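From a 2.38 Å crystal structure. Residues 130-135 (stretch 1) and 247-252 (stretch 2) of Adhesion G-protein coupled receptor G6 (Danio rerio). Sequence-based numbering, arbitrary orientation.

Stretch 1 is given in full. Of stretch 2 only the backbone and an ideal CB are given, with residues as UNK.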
# COMPACT_ATOMS: atom_id res chain seq x y z
N THR A 130 41.46 8.93 -17.45
CA THR A 130 40.07 8.46 -17.45
C THR A 130 40.15 6.96 -17.74
O THR A 130 39.85 6.49 -18.84
CB THR A 130 39.19 9.21 -18.46
OG1 THR A 130 37.96 8.49 -18.65
CG2 THR A 130 39.90 9.41 -19.77
N ILE A 131 40.58 6.22 -16.73
CA ILE A 131 40.91 4.81 -16.85
C ILE A 131 39.67 4.00 -16.53
O ILE A 131 39.09 4.13 -15.45
CB ILE A 131 42.09 4.44 -15.93
CG1 ILE A 131 43.36 5.19 -16.37
CG2 ILE A 131 42.36 2.94 -15.94
CD1 ILE A 131 43.80 6.26 -15.40
N LEU A 132 39.27 3.14 -17.46
CA LEU A 132 38.09 2.29 -17.32
C LEU A 132 38.59 0.86 -17.21
O LEU A 132 38.66 0.12 -18.20
CB LEU A 132 37.13 2.49 -18.48
CG LEU A 132 36.24 3.73 -18.42
CD1 LEU A 132 36.89 4.97 -19.00
CD2 LEU A 132 34.95 3.45 -19.14
N ARG A 133 38.96 0.47 -15.99
CA ARG A 133 39.76 -0.71 -15.75
C ARG A 133 38.98 -1.79 -15.01
O ARG A 133 37.95 -1.54 -14.39
CB ARG A 133 41.00 -0.37 -14.92
CG ARG A 133 40.69 0.36 -13.64
CD ARG A 133 41.84 0.28 -12.63
NE ARG A 133 42.12 -1.06 -12.10
CZ ARG A 133 43.25 -1.39 -11.49
NH1 ARG A 133 44.21 -0.48 -11.34
NH2 ARG A 133 43.46 -2.63 -11.04
N VAL A 134 39.52 -3.01 -15.12
CA VAL A 134 39.19 -4.07 -14.17
C VAL A 134 39.61 -3.61 -12.78
O VAL A 134 40.67 -2.98 -12.61
CB VAL A 134 39.87 -5.38 -14.62
CG1 VAL A 134 39.61 -6.53 -13.67
CG2 VAL A 134 39.37 -5.75 -16.00
N SER A 135 38.76 -3.84 -11.79
CA SER A 135 39.06 -3.30 -10.47
C SER A 135 40.07 -4.19 -9.76
O SER A 135 40.22 -5.38 -10.07
CB SER A 135 37.80 -3.13 -9.63
OG SER A 135 37.62 -4.17 -8.72
N UNK A 247 48.36 -7.45 -13.42
CA UNK A 247 48.37 -6.35 -14.34
C UNK A 247 47.08 -5.53 -14.31
O UNK A 247 46.14 -5.80 -13.56
CB UNK A 247 48.62 -6.88 -15.75
N UNK A 248 47.05 -4.52 -15.19
CA UNK A 248 45.94 -3.58 -15.31
C UNK A 248 45.28 -3.81 -16.67
O UNK A 248 45.83 -3.42 -17.71
CB UNK A 248 46.41 -2.13 -15.16
N UNK A 249 44.10 -4.42 -16.66
CA UNK A 249 43.32 -4.59 -17.88
C UNK A 249 42.31 -3.46 -17.95
O UNK A 249 41.62 -3.19 -16.96
CB UNK A 249 42.63 -5.95 -17.92
N UNK A 250 42.23 -2.80 -19.11
CA UNK A 250 41.33 -1.66 -19.26
C UNK A 250 40.69 -1.64 -20.64
O UNK A 250 41.22 -2.19 -21.61
CB UNK A 250 42.08 -0.35 -19.01
N UNK A 251 39.52 -0.98 -20.69
CA UNK A 251 38.81 -0.71 -21.94
C UNK A 251 39.61 0.32 -22.72
O UNK A 251 40.14 1.27 -22.12
CB UNK A 251 37.38 -0.22 -21.68
N UNK A 252 39.72 0.11 -24.04
CA UNK A 252 40.54 0.86 -25.00
C UNK A 252 41.98 0.91 -24.52
O UNK A 252 42.70 -0.09 -24.62
CB UNK A 252 40.00 2.28 -25.20

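The backbone sets the frame before any side chain is considered. The amide N of position 251 donates to L132 O (2.9 Å, N-H...O angle 169°), and V134 N donates to the carbonyl O of position 249 (2.8 Å, 163°). These two bonds flank a single bridge between R133 and position 250, whose CA atoms lie 4.0 Å apart. The touching segments run 109° apart end to end, so the pairing remains local. Since main-chain atoms make both bonds, they leave the sequence of stretch 2 largely open, except that position 251 must keep its N-H, which rules out proline.

Position 247 offers little evidence. Its ideal CB points away and finds no atom of stretch 1 within 5.5 Å, while phi/psi of -98/-179 is open to most residues. A small or polar residue would do as well as any. The deposited residue is G247, which has no side chain to point.

At position 248, CA-to-CB runs sideways, and the ideal CB lies 4.7 Å from R133 NH1. A guanidinium within reach could suit an acidic or amide group, but the flat face of that group and the CG2 methyl of I131 also accommodate an aliphatic chain; extended angles of -112/107 favour a beta-branched residue without demanding one. The residue is L248. With chi1 at -154° (t), its end comes nearer than its CB: CG lies over one face of the guanidinium, CD1 is 3.4 Å from R133 NH1, and CD2 is 4.1 Å from I131 CG2. The contact with R133 is one of packing, while R133 NE is occupied by a very short hydrogen bond to V134 O (2.5 Å).

Position 249 has its ideal CB 3.8 Å from V134 CG2, again sideways. An apolar neighbour at that range suits valine, isoleucine, leucine or methionine. L249 is found, its CB 3.8 Å from V134 CG2; chi1 is 173° (t). Its carbonyl O also takes a CA-H...O contact from R133 CA (3.3 Å, angle at H 122°).

Position 250 sits at the bridge. The ideal CB is 3.5 Å from L132 O, 4.0 Å from R133 CA and 4.5 Å from I131 CG2. The close main chain limits bulk near CB, but CA-to-CB runs sideways, so a longer chain can carry on past the bridge; polar and aliphatic types are both plausible. Q250, with chi1 59° (p) and chi2 -177° (t), carries OE1 to 4.0 Å from I131 CG2, a van der Waals contact without a hydrogen bond to stretch 1. Its CA makes a CA-H...O contact with L132 O (3.4 Å, 122°).

Position 251 points toward stretch 1, its ideal CB 3.7 Å from L132 O, with the aliphatic side chain of L132 alongside. Valine, isoleucine or leucine would fit. I251 packs its CB 4.2 Å from L132 CB, chi1 being -53° (m).

No atom of stretch 1 lies within 5.5 Å of the ideal CB of position 252. Its positive phi, 53/-100, would be easiest for glycine; A252 occupies it, without touching stretch 1.

Stretch 2, residues 247-252: GLLQIA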
# COMPACT_ATOMS: atom_id res chain seq x y z
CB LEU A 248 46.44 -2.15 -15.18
CG LEU A 248 45.46 -1.08 -14.68
CD1 LEU A 248 46.25 0.02 -13.99
CD2 LEU A 248 44.62 -0.48 -15.80
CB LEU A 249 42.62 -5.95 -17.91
CG LEU A 249 41.63 -6.17 -19.06
CD1 LEU A 249 42.34 -6.03 -20.39
CD2 LEU A 249 40.98 -7.52 -18.95
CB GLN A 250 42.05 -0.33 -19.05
CG GLN A 250 43.19 -0.10 -19.98
CD GLN A 250 43.90 1.19 -19.66
OE1 GLN A 250 43.30 2.27 -19.73
NE2 GLN A 250 45.17 1.08 -19.31
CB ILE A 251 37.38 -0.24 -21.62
CG1 ILE A 251 36.68 -1.24 -20.70
CG2 ILE A 251 36.56 0.07 -22.88
CD1 ILE A 251 36.05 -2.40 -21.39
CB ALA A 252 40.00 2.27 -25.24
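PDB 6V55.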